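Acyl-coenzyme A oxidase 3 (Yarrowia lipolytica, PDB 5YS9) oxidises acyl-CoA substrates of various chain lengths to trans-2-enoyl-CoAs with FAD and molecular oxygen, releasing hydrogen peroxide in peroxisomal beta-oxidation. Local coordinates at residues A[507-518]-A[556-567]. Sequence-based numbering, arbitrary orientation.
Sequences PKVLIEAWEKVA and IHTRKHLVTAFY
Trp514, a knob from segment 507-518, fills the hole formed by Ile556, Arg559, Lys560 and Val563 of the antiparallel segment 556-567, their local axes approaching to 9.0 Å at 164°. Two CH-pi contacts cover one indole face: Val563 CG2 lies 4.1 Å from the centroid of the Trp514 five-membered ring, and Arg559 CG, anti to the backbone N (chi1 -159°), is brought over the six-membered ring. The guanidinium and indole planes are 12° apart, and Arg559 NE is hydrogen-bonded to Ser593 OG. Ile556 CG2 meets the indole edge and comes within 3.5 Å of Ala518 N. Lys560 packs through its CB, 3.8 Å from Trp514 CB, and its CG, while the end of its chain turns away. Phe601, of helix 598-604, also meets the Trp514 ring edge-to-face.

At the other end Pro507 CB stands 3.8 Å from the centroid of the Tyr567 ring, over its face, and Ile511 CD1 approaches obliquely, 3.7 Å from Tyr567 CD2. The phenol OH touches Leu510 CD1 and hydrogen-bonds to Asn587 of helix 579-596. An alanine in place of this tyrosine would lose both ring and hydroxyl, and is likely to leave Pro507 and Ile511 facing a gap and Asn587 without this partner.

The solvent side, with the partly exposed Glu515 and Thr564, is looser: Thr564 OG1 comes only to 4.2 Å from Ile511 CG2, and Glu515 OE2 remains 6.3 Å from Lys560 NZ, too far for a salt bridge. Thus two helices of the C-terminal acyl-CoA oxidase region are joined by apolar and CH-pi packing, a chemistry in which shape complementarity, rather than directed polar bonds, sets the fit.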
loop_
_atom_site.group_PDB
_atom_site.type_symbol
_atom_site.label_atom_id
_atom_site.label_comp_id
_atom_site.label_asym_id
_atom_site.label_seq_id
_atom_site.Cartn_x
_atom_site.Cartn_y
_atom_site.Cartn_z
ATOM N N PRO A 507 8.238 -28.001 -16.084
ATOM C CA PRO A 507 9.111 -27.224 -15.200
ATOM C C PRO A 507 10.571 -27.027 -15.672
ATOM O O PRO A 507 11.124 -25.938 -15.473
ATOM C CB PRO A 507 9.063 -28.013 -13.882
ATOM C CG PRO A 507 7.774 -28.743 -13.930
ATOM C CD PRO A 507 7.612 -29.124 -15.366
ATOM N N LYS A 508 11.182 -28.023 -16.314
ATOM C CA LYS A 508 12.577 -27.869 -16.755
ATOM C C LYS A 508 12.760 -26.772 -17.784
ATOM O O LYS A 508 13.839 -26.165 -17.883
ATOM C CB LYS A 508 13.191 -29.193 -17.216
ATOM C CG LYS A 508 13.347 -30.173 -16.053
ATOM C CD LYS A 508 14.416 -31.219 -16.332
ATOM C CE LYS A 508 14.124 -32.532 -15.610
ATOM N NZ LYS A 508 13.184 -33.358 -16.429
ATOM N N VAL A 509 11.700 -26.491 -18.519
ATOM C CA VAL A 509 11.751 -25.523 -19.606
ATOM C C VAL A 509 11.612 -24.112 -19.030
ATOM O O VAL A 509 12.439 -23.214 -19.286
ATOM C CB VAL A 509 10.645 -25.841 -20.627
ATOM C CG1 VAL A 509 10.559 -24.770 -21.701
ATOM C CG2 VAL A 509 10.891 -27.235 -21.233
ATOM N N LEU A 510 10.564 -23.953 -18.228
ATOM C CA LEU A 510 10.287 -22.718 -17.509
ATOM C C LEU A 510 11.477 -22.335 -16.592
ATOM O O LEU A 510 11.825 -21.150 -16.483
ATOM C CB LEU A 510 8.987 -22.850 -16.708
ATOM C CG LEU A 510 7.682 -23.293 -17.401
ATOM C CD1 LEU A 510 6.580 -23.426 -16.359
ATOM C CD2 LEU A 510 7.257 -22.354 -18.520
ATOM N N ILE A 511 12.139 -23.321 -15.975
ATOM C CA ILE A 511 13.379 -23.000 -15.240
ATOM C C ILE A 511 14.458 -22.401 -16.172
ATOM O O ILE A 511 15.059 -21.342 -15.882
ATOM C CB ILE A 511 13.905 -24.205 -14.467
ATOM C CG1 ILE A 511 13.000 -24.447 -13.238
ATOM C CG2 ILE A 511 15.351 -23.976 -14.012
ATOM C CD1 ILE A 511 13.185 -25.792 -12.560
ATOM N N GLU A 512 14.651 -23.056 -17.308
ATOM C CA GLU A 512 15.660 -22.631 -18.262
ATOM C C GLU A 512 15.353 -21.204 -18.737
ATOM O O GLU A 512 16.246 -20.369 -18.867
ATOM C CB GLU A 512 15.728 -23.620 -19.428
ATOM C CG GLU A 512 16.946 -23.469 -20.331
ATOM C CD GLU A 512 16.688 -24.064 -21.702
ATOM O OE1 GLU A 512 16.452 -23.328 -22.677
ATOM O OE2 GLU A 512 16.665 -25.296 -21.806
ATOM N N ALA A 513 14.078 -20.931 -18.949
ATOM C CA ALA A 513 13.659 -19.615 -19.414
ATOM C C ALA A 513 13.967 -18.473 -18.400
ATOM O O ALA A 513 14.306 -17.379 -18.808
ATOM C CB ALA A 513 12.175 -19.647 -19.769
ATOM N N TRP A 514 13.848 -18.749 -17.097
ATOM C CA TRP A 514 14.271 -17.793 -16.046
ATOM C C TRP A 514 15.801 -17.678 -15.918
ATOM O O TRP A 514 16.332 -16.593 -15.592
ATOM C CB TRP A 514 13.603 -18.110 -14.678
ATOM C CG TRP A 514 12.231 -17.605 -14.671
ATOM C CD1 TRP A 514 11.080 -18.329 -14.800
ATOM C CD2 TRP A 514 11.845 -16.225 -14.634
ATOM N NE1 TRP A 514 9.993 -17.471 -14.837
ATOM C CE2 TRP A 514 10.433 -16.180 -14.735
ATOM C CE3 TRP A 514 12.559 -15.014 -14.533
ATOM C CZ2 TRP A 514 9.713 -14.969 -14.715
ATOM C CZ3 TRP A 514 11.852 -13.815 -14.493
ATOM C CH2 TRP A 514 10.432 -13.801 -14.602
ATOM N N GLU A 515 16.503 -18.789 -16.153
ATOM C CA GLU A 515 17.964 -18.764 -16.246
ATOM C C GLU A 515 18.400 -17.938 -17.438
ATOM O O GLU A 515 19.355 -17.143 -17.325
ATOM C CB GLU A 515 18.563 -20.188 -16.268
ATOM C CG GLU A 515 18.350 -20.957 -14.958
ATOM C CD GLU A 515 18.998 -22.345 -14.943
ATOM O OE1 GLU A 515 19.453 -22.840 -16.005
ATOM O OE2 GLU A 515 19.074 -22.961 -13.855
ATOM N N LYS A 516 17.687 -18.049 -18.561
ATOM C CA LYS A 516 18.075 -17.259 -19.697
ATOM C C LYS A 516 17.986 -15.755 -19.434
ATOM O O LYS A 516 18.913 -15.031 -19.682
ATOM C CB LYS A 516 17.260 -17.574 -20.959
ATOM C CG LYS A 516 18.068 -17.180 -22.204
ATOM C CD LYS A 516 17.246 -16.824 -23.410
ATOM C CE LYS A 516 18.112 -16.282 -24.541
ATOM N NZ LYS A 516 18.767 -17.336 -25.357
ATOM N N VAL A 517 16.836 -15.286 -18.996
ATOM C CA VAL A 517 16.626 -13.848 -18.861
ATOM C C VAL A 517 17.499 -13.238 -17.724
ATOM O O VAL A 517 17.958 -12.122 -17.865
ATOM C CB VAL A 517 15.111 -13.487 -18.735
ATOM C CG1 VAL A 517 14.357 -13.978 -19.975
ATOM C CG2 VAL A 517 14.485 -14.055 -17.458
ATOM N N ALA A 518 17.740 -13.988 -16.641
ATOM C CA ALA A 518 18.662 -13.569 -15.578
ATOM C C ALA A 518 20.065 -13.431 -16.103
ATOM O O ALA A 518 20.687 -12.376 -15.972
ATOM C CB ALA A 518 18.658 -14.571 -14.428
ATOM N N ILE A 556 15.497 -9.845 -11.498
ATOM C CA ILE A 556 15.322 -11.033 -12.319
ATOM C C ILE A 556 15.947 -12.242 -11.644
ATOM O O ILE A 556 15.371 -13.322 -11.628
ATOM C CB ILE A 556 15.802 -10.838 -13.772
ATOM C CG1 ILE A 556 14.962 -9.768 -14.454
ATOM C CG2 ILE A 556 15.616 -12.119 -14.568
ATOM C CD1 ILE A 556 15.733 -8.901 -15.436
ATOM N N HIS A 557 17.098 -12.049 -11.047
ATOM C CA HIS A 557 17.742 -13.138 -10.335
ATOM C C HIS A 557 16.909 -13.670 -9.142
ATOM O O HIS A 557 16.840 -14.882 -8.918
ATOM C CB HIS A 557 19.136 -12.665 -9.899
ATOM C CG HIS A 557 19.825 -13.569 -8.928
ATOM N ND1 HIS A 557 20.477 -14.716 -9.315
ATOM C CD2 HIS A 557 20.004 -13.459 -7.587
ATOM C CE1 HIS A 557 21.020 -15.278 -8.246
ATOM N NE2 HIS A 557 20.764 -14.523 -7.189
ATOM N N THR A 558 16.309 -12.759 -8.372
ATOM C CA THR A 558 15.461 -13.127 -7.258
ATOM C C THR A 558 14.215 -13.886 -7.760
ATOM O O THR A 558 13.793 -14.898 -7.188
ATOM C CB THR A 558 15.098 -11.873 -6.435
ATOM O OG1 THR A 558 16.312 -11.218 -6.019
ATOM C CG2 THR A 558 14.274 -12.246 -5.168
ATOM N N ARG A 559 13.643 -13.437 -8.859
ATOM C CA ARG A 559 12.477 -14.104 -9.370
ATOM C C ARG A 559 12.742 -15.553 -9.794
ATOM O O ARG A 559 11.940 -16.489 -9.527
ATOM C CB ARG A 559 11.907 -13.314 -10.556
ATOM C CG ARG A 559 10.463 -13.630 -10.833
ATOM C CD ARG A 559 9.713 -13.841 -9.514
ATOM N NE ARG A 559 8.315 -13.581 -9.671
ATOM C CZ ARG A 559 7.723 -12.422 -9.478
ATOM N NH1 ARG A 559 8.384 -11.369 -9.124
ATOM N NH2 ARG A 559 6.434 -12.326 -9.677
ATOM N N LYS A 560 13.873 -15.702 -10.459
ATOM C CA LYS A 560 14.375 -16.969 -10.898
ATOM C C LYS A 560 14.679 -17.840 -9.697
ATOM O O LYS A 560 14.356 -19.007 -9.700
ATOM C CB LYS A 560 15.604 -16.747 -11.778
ATOM C CG LYS A 560 16.425 -17.985 -12.055
ATOM C CD LYS A 560 17.733 -17.958 -11.297
ATOM C CE LYS A 560 17.835 -19.125 -10.346
ATOM N NZ LYS A 560 18.633 -18.775 -9.146
ATOM N N HIS A 561 15.262 -17.271 -8.653
ATOM C CA HIS A 561 15.472 -18.058 -7.423
ATOM C C HIS A 561 14.173 -18.601 -6.745
ATOM O O HIS A 561 14.141 -19.748 -6.295
ATOM C CB HIS A 561 16.409 -17.332 -6.416
ATOM C CG HIS A 561 17.075 -18.278 -5.467
ATOM N ND1 HIS A 561 17.930 -19.277 -5.895
ATOM C CD2 HIS A 561 16.954 -18.433 -4.127
ATOM C CE1 HIS A 561 18.324 -19.989 -4.851
ATOM N NE2 HIS A 561 17.749 -19.495 -3.768
ATOM N N LEU A 562 13.116 -17.787 -6.677
ATOM C CA LEU A 562 11.770 -18.231 -6.201
ATOM C C LEU A 562 11.213 -19.400 -7.006
ATOM O O LEU A 562 10.693 -20.331 -6.448
ATOM C CB LEU A 562 10.745 -17.064 -6.262
ATOM C CG LEU A 562 10.916 -15.966 -5.196
ATOM C CD1 LEU A 562 10.380 -14.623 -5.646
ATOM C CD2 LEU A 562 10.252 -16.411 -3.908
ATOM N N VAL A 563 11.323 -19.310 -8.329
ATOM C CA VAL A 563 10.909 -20.366 -9.258
ATOM C C VAL A 563 11.702 -21.657 -8.978
ATOM O O VAL A 563 11.156 -22.738 -8.810
ATOM C CB VAL A 563 11.167 -19.887 -10.716
ATOM C CG1 VAL A 563 11.025 -21.026 -11.731
ATOM C CG2 VAL A 563 10.261 -18.706 -11.070
ATOM N N THR A 564 13.013 -21.526 -8.928
ATOM C CA THR A 564 13.887 -22.660 -8.703
ATOM C C THR A 564 13.607 -23.325 -7.371
ATOM O O THR A 564 13.394 -24.539 -7.314
ATOM C CB THR A 564 15.339 -22.211 -8.882
ATOM O OG1 THR A 564 15.544 -22.143 -10.284
ATOM C CG2 THR A 564 16.318 -23.161 -8.310
ATOM N N ALA A 565 13.541 -22.531 -6.313
ATOM C CA ALA A 565 13.303 -23.092 -4.982
ATOM C C ALA A 565 11.956 -23.789 -4.857
ATOM O O ALA A 565 11.872 -24.839 -4.206
ATOM C CB ALA A 565 13.460 -22.034 -3.917
ATOM N N PHE A 566 10.914 -23.250 -5.497
ATOM C CA PHE A 566 9.622 -23.940 -5.489
ATOM C C PHE A 566 9.734 -25.367 -6.078
ATOM O O PHE A 566 9.412 -26.351 -5.417
ATOM C CB PHE A 566 8.564 -23.103 -6.241
ATOM C CG PHE A 566 7.129 -23.287 -5.757
ATOM C CD1 PHE A 566 6.721 -24.371 -4.968
ATOM C CD2 PHE A 566 6.162 -22.376 -6.157
ATOM C CE1 PHE A 566 5.383 -24.518 -4.582
ATOM C CE2 PHE A 566 4.822 -22.520 -5.771
ATOM C CZ PHE A 566 4.436 -23.591 -4.998
ATOM N N TYR A 567 10.241 -25.471 -7.304
ATOM C CA TYR A 567 10.394 -26.782 -7.988
ATOM C C TYR A 567 11.331 -27.765 -7.266
ATOM O O TYR A 567 10.969 -28.933 -7.053
ATOM C CB TYR A 567 10.824 -26.558 -9.438
ATOM C CG TYR A 567 9.726 -25.972 -10.318
ATOM C CD1 TYR A 567 8.467 -26.566 -10.390
ATOM C CD2 TYR A 567 9.945 -24.824 -11.107
ATOM C CE1 TYR A 567 7.464 -26.049 -11.212
ATOM C CE2 TYR A 567 8.941 -24.300 -11.942
ATOM C CZ TYR A 567 7.706 -24.918 -11.977
ATOM O OH TYR A 567 6.715 -24.449 -12.800
#